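Local coordinates for protein imelysin (PDB 3OYV) that is an imelysin-like, probably metal-binding protein implicated in bacterial iron uptake, whose precise biochemical role remains uncertain, at residues V31-K36 / A251-V256; A267-C272 / G355-V360; T277-W282 / G343-E348. All blocks are in the same frame, centred on the assembly; numbering follows the deposited sequence. Where two conformers were deposited one is given.

Contact 1 (V31-K36 / A251-V256)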
# COMPACT_ATOMS: atom_id res chain seq x y z
N VAL A 31 17.36 -2.35 4.25
CA VAL A 31 16.02 -1.92 3.83
C VAL A 31 14.93 -2.86 4.38
O VAL A 31 13.88 -2.40 4.85
CB VAL A 31 15.97 -1.78 2.31
CG1 VAL A 31 14.54 -1.49 1.82
CG2 VAL A 31 16.94 -0.69 1.82
N ALA A 32 15.21 -4.16 4.40
CA ALA A 32 14.25 -5.14 4.92
C ALA A 32 14.10 -4.98 6.43
O ALA A 32 13.01 -5.15 6.97
CB ALA A 32 14.67 -6.56 4.59
N ALA A 33 15.21 -4.66 7.15
CA ALA A 33 15.17 -4.42 8.60
C ALA A 33 14.29 -3.23 8.91
O ALA A 33 13.50 -3.25 9.85
CB ALA A 33 16.59 -4.23 9.12
N LEU A 34 14.44 -2.17 8.12
CA LEU A 34 13.64 -0.96 8.33
C LEU A 34 12.14 -1.26 8.13
O LEU A 34 11.30 -0.79 8.86
CB LEU A 34 14.08 0.17 7.40
CG LEU A 34 15.46 0.77 7.68
CD1 LEU A 34 15.88 1.66 6.52
CD2 LEU A 34 15.48 1.53 9.01
N LEU A 35 11.85 -2.05 7.11
CA LEU A 35 10.47 -2.45 6.78
C LEU A 35 9.86 -3.29 7.91
O LEU A 35 8.67 -3.16 8.23
CB LEU A 35 10.40 -3.20 5.45
CG LEU A 35 10.22 -2.41 4.15
CD1 LEU A 35 10.50 -3.27 2.92
CD2 LEU A 35 8.83 -1.73 4.13
N LYS A 36 10.66 -4.19 8.47
CA LYS A 36 10.26 -5.05 9.57
C LYS A 36 9.94 -4.21 10.80
O LYS A 36 8.90 -4.37 11.45
CB LYS A 36 11.39 -6.06 9.83
CG LYS A 36 11.28 -6.92 11.04
CD LYS A 36 12.46 -7.90 11.12
CE LYS A 36 12.51 -8.59 12.47
NZ LYS A 36 11.31 -9.46 12.69
N ALA A 251 8.55 -12.32 7.52
CA ALA A 251 8.91 -13.37 6.56
C ALA A 251 9.83 -12.85 5.45
O ALA A 251 10.79 -13.52 5.07
CB ALA A 251 7.66 -14.06 5.94
N LEU A 252 9.53 -11.65 4.97
CA LEU A 252 10.33 -11.00 3.97
C LEU A 252 11.77 -10.77 4.45
O LEU A 252 12.74 -10.97 3.73
CB LEU A 252 9.65 -9.71 3.51
CG LEU A 252 10.35 -8.86 2.46
CD1 LEU A 252 10.65 -9.60 1.18
CD2 LEU A 252 9.49 -7.61 2.21
N TYR A 253 11.91 -10.32 5.69
CA TYR A 253 13.23 -10.11 6.31
C TYR A 253 14.01 -11.44 6.28
O TYR A 253 15.16 -11.47 5.88
CB TYR A 253 13.08 -9.55 7.71
CG TYR A 253 14.40 -9.33 8.38
CD1 TYR A 253 15.23 -8.27 8.04
CD2 TYR A 253 14.86 -10.24 9.31
CE1 TYR A 253 16.46 -8.07 8.68
CE2 TYR A 253 16.07 -10.05 9.95
CZ TYR A 253 16.87 -8.97 9.63
OH TYR A 253 18.08 -8.81 10.25
N ASN A 254 13.38 -12.55 6.70
CA ASN A 254 14.08 -13.82 6.70
C ASN A 254 14.51 -14.24 5.30
O ASN A 254 15.61 -14.72 5.10
CB ASN A 254 13.21 -14.94 7.33
CG ASN A 254 12.91 -14.74 8.75
OD1 ASN A 254 11.75 -14.49 9.12
ND2 ASN A 254 13.94 -14.84 9.57
N ALA A 255 13.62 -14.03 4.32
CA ALA A 255 13.93 -14.38 2.96
C ALA A 255 15.13 -13.57 2.43
O ALA A 255 15.97 -14.10 1.66
CB ALA A 255 12.72 -14.22 2.04
N VAL A 256 15.19 -12.29 2.79
CA VAL A 256 16.31 -11.46 2.41
C VAL A 256 17.61 -11.91 3.08
O VAL A 256 18.64 -11.93 2.43
CB VAL A 256 15.97 -9.97 2.69
CG1 VAL A 256 17.24 -9.09 2.66
CG2 VAL A 256 14.92 -9.45 1.68

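Contact 2 (A267-C272 / G355-V360)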
# COMPACT_ATOMS: atom_id res chain seq x y z
N ALA A 267 17.18 -18.20 -4.66
CA ALA A 267 17.05 -17.32 -3.51
C ALA A 267 16.43 -15.97 -3.87
O ALA A 267 15.62 -15.43 -3.09
CB ALA A 267 18.36 -17.12 -2.80
N PHE A 268 16.79 -15.43 -5.02
CA PHE A 268 16.14 -14.21 -5.52
C PHE A 268 14.65 -14.46 -5.72
O PHE A 268 13.82 -13.65 -5.35
CB PHE A 268 16.82 -13.71 -6.79
CG PHE A 268 17.89 -12.66 -6.55
CD1 PHE A 268 17.56 -11.37 -6.19
CD2 PHE A 268 19.23 -12.96 -6.74
CE1 PHE A 268 18.54 -10.41 -5.98
CE2 PHE A 268 20.21 -12.01 -6.54
CZ PHE A 268 19.86 -10.72 -6.15
N GLU A 269 14.33 -15.56 -6.40
CA GLU A 269 12.91 -15.92 -6.63
C GLU A 269 12.13 -16.02 -5.31
O GLU A 269 11.02 -15.53 -5.21
CB GLU A 269 12.78 -17.23 -7.40
CG GLU A 269 13.24 -17.09 -8.86
CD GLU A 269 13.52 -18.40 -9.60
OE1 GLU A 269 13.25 -19.49 -9.04
OE2 GLU A 269 14.02 -18.33 -10.75
N THR A 270 12.73 -16.67 -4.33
CA THR A 270 12.11 -16.81 -3.02
C THR A 270 11.87 -15.47 -2.33
O THR A 270 10.81 -15.25 -1.74
CB THR A 270 12.98 -17.76 -2.17
OG1 THR A 270 13.01 -19.04 -2.82
CG2 THR A 270 12.41 -17.91 -0.75
N ALA A 271 12.85 -14.56 -2.39
CA ALA A 271 12.70 -13.24 -1.82
C ALA A 271 11.65 -12.42 -2.60
O ALA A 271 10.84 -11.74 -1.97
CB ALA A 271 14.03 -12.50 -1.75
N CYS A 272 11.60 -12.57 -3.91
CA CYS A 272 10.55 -11.92 -4.69
C CYS A 272 9.17 -12.45 -4.29
O CYS A 272 8.20 -11.68 -4.15
CB CYS A 272 10.78 -12.17 -6.17
SG CYS A 272 12.21 -11.28 -6.88
N GLY A 355 10.45 -6.82 -14.72
CA GLY A 355 9.33 -7.71 -14.46
C GLY A 355 9.67 -9.10 -13.97
O GLY A 355 8.76 -9.91 -13.76
N GLU A 356 10.95 -9.42 -13.79
CA GLU A 356 11.37 -10.77 -13.38
C GLU A 356 12.33 -10.68 -12.21
O GLU A 356 12.99 -9.65 -12.04
CB GLU A 356 12.05 -11.52 -14.54
CG GLU A 356 11.16 -11.79 -15.77
CD GLU A 356 10.02 -12.82 -15.51
OE1 GLU A 356 9.90 -13.39 -14.39
OE2 GLU A 356 9.23 -13.06 -16.46
N PRO A 357 12.42 -11.75 -11.40
CA PRO A 357 13.45 -11.76 -10.37
C PRO A 357 14.82 -11.56 -10.98
O PRO A 357 15.11 -12.08 -12.07
CB PRO A 357 13.33 -13.18 -9.77
CG PRO A 357 11.89 -13.52 -9.94
CD PRO A 357 11.53 -12.91 -11.30
N ARG A 358 15.69 -10.84 -10.26
CA ARG A 358 17.07 -10.74 -10.68
C ARG A 358 17.77 -12.09 -10.63
O ARG A 358 17.38 -12.99 -9.87
CB ARG A 358 17.81 -9.75 -9.83
CG ARG A 358 17.38 -8.34 -10.11
CD ARG A 358 18.09 -7.40 -9.19
NE ARG A 358 17.80 -5.96 -9.34
CZ ARG A 358 18.42 -5.13 -10.18
NH1 ARG A 358 19.26 -5.58 -11.12
NH2 ARG A 358 18.17 -3.84 -10.11
N LYS A 359 18.83 -12.18 -11.42
CA LYS A 359 19.67 -13.37 -11.48
C LYS A 359 21.09 -13.01 -11.09
O LYS A 359 21.54 -11.87 -11.23
CB LYS A 359 19.66 -13.98 -12.89
CG LYS A 359 18.30 -14.42 -13.35
CD LYS A 359 18.39 -14.99 -14.73
CE LYS A 359 17.03 -15.48 -15.21
NZ LYS A 359 17.13 -16.11 -16.56
N VAL A 360 21.79 -14.02 -10.59
CA VAL A 360 23.21 -13.89 -10.33
C VAL A 360 23.96 -14.10 -11.68
O VAL A 360 23.42 -14.62 -12.66
CB VAL A 360 23.67 -14.87 -9.22
CG1 VAL A 360 22.80 -14.70 -7.93
CG2 VAL A 360 23.65 -16.30 -9.72

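Contact 3 (T277-W282 / G343-E348)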
# COMPACT_ATOMS: atom_id res chain seq x y z
N THR A 277 4.07 -11.32 -1.39
CA THR A 277 3.24 -11.77 -0.26
C THR A 277 3.07 -10.64 0.74
O THR A 277 1.95 -10.39 1.23
CB THR A 277 3.85 -13.03 0.37
OG1 THR A 277 3.81 -14.07 -0.61
CG2 THR A 277 3.14 -13.43 1.67
N ALA A 278 4.16 -9.95 1.06
CA ALA A 278 4.12 -8.85 2.03
C ALA A 278 3.39 -7.61 1.45
O ALA A 278 2.72 -6.89 2.16
CB ALA A 278 5.56 -8.47 2.51
N ARG A 279 3.51 -7.41 0.14
CA ARG A 279 2.84 -6.29 -0.51
C ARG A 279 1.34 -6.37 -0.43
O ARG A 279 0.68 -5.34 -0.41
CB ARG A 279 3.28 -6.19 -1.96
CG ARG A 279 4.66 -5.55 -2.14
CD ARG A 279 4.68 -4.08 -1.74
NE ARG A 279 3.79 -3.28 -2.57
CZ ARG A 279 3.74 -1.96 -2.56
NH1 ARG A 279 4.46 -1.27 -1.70
NH2 ARG A 279 2.96 -1.31 -3.41
N GLU A 280 0.78 -7.58 -0.39
CA GLU A 280 -0.67 -7.69 -0.45
C GLU A 280 -1.39 -7.00 0.71
O GLU A 280 -2.26 -6.17 0.45
CB GLU A 280 -1.11 -9.13 -0.58
CG GLU A 280 -2.60 -9.23 -0.91
CD GLU A 280 -3.04 -10.63 -1.20
OE1 GLU A 280 -2.24 -11.56 -1.00
OE2 GLU A 280 -4.20 -10.79 -1.63
N PRO A 281 -1.04 -7.29 1.99
CA PRO A 281 -1.72 -6.57 3.05
C PRO A 281 -1.38 -5.07 3.02
O PRO A 281 -2.26 -4.24 3.35
CB PRO A 281 -1.23 -7.25 4.33
CG PRO A 281 0.05 -7.91 3.92
CD PRO A 281 -0.17 -8.35 2.54
N TRP A 282 -0.17 -4.70 2.61
CA TRP A 282 0.15 -3.28 2.48
C TRP A 282 -0.79 -2.59 1.49
O TRP A 282 -1.45 -1.59 1.78
CB TRP A 282 1.59 -3.04 2.02
CG TRP A 282 1.80 -1.58 1.79
CD1 TRP A 282 1.84 -0.95 0.58
CD2 TRP A 282 1.91 -0.56 2.79
NE1 TRP A 282 1.97 0.40 0.77
CE2 TRP A 282 2.00 0.67 2.12
CE3 TRP A 282 1.90 -0.56 4.18
CZ2 TRP A 282 2.13 1.88 2.79
CZ3 TRP A 282 2.05 0.65 4.85
CH2 TRP A 282 2.13 1.85 4.16
N GLY A 343 12.12 1.50 1.89
CA GLY A 343 10.76 1.08 1.67
C GLY A 343 10.61 -0.05 0.69
O GLY A 343 11.57 -0.53 0.08
N PHE A 344 9.34 -0.42 0.49
CA PHE A 344 9.01 -1.53 -0.38
C PHE A 344 9.62 -1.41 -1.79
O PHE A 344 10.03 -2.40 -2.38
CB PHE A 344 7.51 -1.69 -0.51
CG PHE A 344 6.84 -2.43 0.63
CD1 PHE A 344 7.10 -3.78 0.79
CD2 PHE A 344 5.92 -1.80 1.47
CE1 PHE A 344 6.45 -4.49 1.75
CE2 PHE A 344 5.26 -2.52 2.45
CZ PHE A 344 5.56 -3.88 2.61
N HIS A 345 9.59 -0.20 -2.36
CA HIS A 345 10.03 -0.07 -3.72
C HIS A 345 11.56 -0.10 -3.88
O HIS A 345 12.05 -0.46 -4.93
CB HIS A 345 9.40 1.13 -4.39
CG HIS A 345 7.92 1.00 -4.49
ND1 HIS A 345 7.31 0.00 -5.23
CD2 HIS A 345 6.93 1.72 -3.94
CE1 HIS A 345 5.99 0.13 -5.12
NE2 HIS A 345 5.74 1.15 -4.32
N THR A 346 12.28 0.26 -2.84
CA THR A 346 13.74 0.07 -2.85
C THR A 346 14.07 -1.41 -2.80
O THR A 346 14.91 -1.88 -3.54
CB THR A 346 14.44 0.86 -1.71
OG1 THR A 346 14.25 2.25 -1.95
CG2 THR A 346 15.93 0.55 -1.74
N LEU A 347 13.39 -2.16 -1.93
CA LEU A 347 13.60 -3.61 -1.96
C LEU A 347 13.19 -4.20 -3.29
O LEU A 347 13.87 -5.08 -3.79
CB LEU A 347 12.86 -4.24 -0.81
CG LEU A 347 13.27 -5.64 -0.44
CD1 LEU A 347 14.79 -5.83 -0.34
CD2 LEU A 347 12.56 -5.98 0.92
N GLU A 348 12.09 -3.70 -3.84
CA GLU A 348 11.68 -4.15 -5.16
C GLU A 348 12.79 -3.96 -6.21
O GLU A 348 13.08 -4.85 -7.02
CB GLU A 348 10.40 -3.38 -5.58
CG GLU A 348 9.68 -3.92 -6.81
CD GLU A 348 8.67 -2.91 -7.36
OE1 GLU A 348 8.62 -1.77 -6.88
OE2 GLU A 348 7.98 -3.28 -8.33

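Contact 1 (V31-K36 / A251-V256)
Tyr253 offers one face of its ring to the aliphatic chain of Lys36 and an edge to the backbone of Ala32 and Ala33. Over the face lies Lys36 CD, 4.0 Å from the centroid of the Tyr253 ring and 26° off its normal. This is a CH-pi contact, displaced from the centre toward the rim, and its nearest ring atom is Tyr253 CG. Lys36 is modelled in two conformations; in the one described, CG stands anti to the backbone N (chi1 172°), the chain stays extended to CE with CD over the ring, and the last torsion bends NZ aside. At the edge, Tyr253 CD1 comes within 3.7 Å of Ala33 N and 3.8 Å of Ala32 C, close to the ring plane. Tyr253 CE1 meets Ala33 CB at 3.9 Å.

Small residues suit an approach this close to the main chain. Ala32 is the nearest to Tyr253 in the backbone register, with 5.3 Å between their CA atoms, and its methyl points at the facing helix. Ala32 CB touches Tyr253 CD1 and also rests against Val256, meeting CG1 of that residue at 4.1 Å. A branched valine suits this place because CB and both methyls can share one alanine methyl. The two helical segments run nearly antiparallel, at 165°, with axes 9.0 Å apart. They belong to helix 21-47 and helix 223-261, which are distant in sequence but adjacent in the fold.

No hydrogen bond crosses between the segments themselves. The polar ends look past the interface: Tyr253 OH bonds to Asp331, and Lys36 NZ forms a salt bridge with Asp250. The chemistry implies an apolar seam in which both amphipathic residues lend carbon to the packing while their polar tips are paired with carboxylates beyond it.

Contact 2 (A267-C272 / G355-V360)
Phe268 takes part in the CH-pi interaction of this contact: Arg358 CB lies over one face of its ring, 4.1 Å from the centroid and 18° off the normal. Only the root of the arginine is used here. Its chain, extended from CG to NE, carries the guanidinium away to the main-chain oxygens of Ile14 and Phe349 and to a bound glycerol, probably from the crystallisation liquor. A long residue serves well, covering an aromatic face with its first methylene while sending its charge to polar partners.

Apolar contacts flank the ring. Val360 CG1 approaches its edge in the ring plane, 4.0 Å from Phe268 CE2. One turn further along the helix, Cys272 SG meets Pro357 CB at 3.6 Å. The sulfur lies anti to its own carbonyl carbon (chi1 -71°), and the slim cysteine side chain lets the proline ring come close to the helix. Glu269 adds its aliphatic part, with CG 4.0 Å from Pro357 CG, so that the proline lies against two residues about one turn apart on the same side of the helix.

Of the polar atoms, Arg358 O presses on the aromatic residue, 3.2 Å from Phe268 CB, yet no hydrogen bond joins the two segments. Outside them, Val360 N is bonded to Asn265 OD1, tying the end of the chain to the start of helix 265-283, and Tyr16 meets the Phe268 ring edge-to-face.

Pro357 belongs to strand 356-357, which pairs antiparallel with strand 352-353 as a minimal beta-hairpin. Gly355 occupies its turn with a positive phi of 87°, a conformation that favours glycine. The whole is a C-terminal hairpin and tail laid against a long helix in an otherwise predominantly helical fold, with Phe268, Cys272 and Pro357 filling the join.

Contact 3 (T277-W282 / G343-E348)
Ala278 meets Phe344, which lies on the helix whose Gly343, His345 and Glu348 form the GxHxxE signature of imelysins. Ala278 CB approaches the edge of the Phe344 ring, 4.1 Å from CE1; its small size suits a position that points toward the other helix.

Arg279 comes next and does two jobs. Its chain bends at chi2 (-67°), bringing CD over a face of the Phe344 ring, 3.8 Å from the centroid. The guanidinium then stands steeply to that ring, with NH1 3.3 Å from Phe344 CB. His345 CE1 lies over one face of the guanidinium, 3.8 Å from Arg279 NH2. Salt bridges to Asp303 and Glu283 hold the buried charge, and both Arg279 NH2 and His345 NE2 bond to an unidentified ligand, probably from the crystallisation liquor, whose binding is consistent with a polar pocket at the family's proposed functional site.

Pro281 has no N-H to give, and the helix kinks there. Trp282 follows, with Phe344 CE2 over a face of its indole, 3.6 Å from Trp282 CG. The five-membered ring and the phenyl are inclined at 45°, an oblique pairing of two broad apolar surfaces. An alanine in place of Phe344 removes the ring that Arg279 CD and Trp282 CG pack on, and would probably open a gap between the helices and leave the arginine methylenes less firmly held, even with the salt bridges in place.

Phe344 is thus the apolar wedge between segments whose axes lie 11.7 Å apart, too far for backbones to touch, while the next residue in the chain faces the ligand. His345 is oriented from within its own helix: ND1 donates to Glu348 OE1 at 2.8 Å, nearly straight at 173° though tilted from the carboxylate plane.

Contacts 2 and 3 both use helix 265-283; their centres are about 14 Å apart and their nearest atoms about 5 Å, so they do not touch. Contact 1 is centred about 10 Å from contact 3, and the two touch through Leu252 CD2 and Leu347 CD2, 3.7 Å apart, and through Val31 CG1 and Gly343 O at 3.6 Å. Toward contact 2, about 15 Å away between centres, Leu252 CD1 packs 3.8 Å from Ala271 O. Leu252 therefore links all three. The unidentified ligand binds at contact 3, the one whose centre is nearest the middle of the chain; contact 1 joins helix 21-47 to helix 223-261, and contact 2 lays the C-terminal tail on helix 265-283.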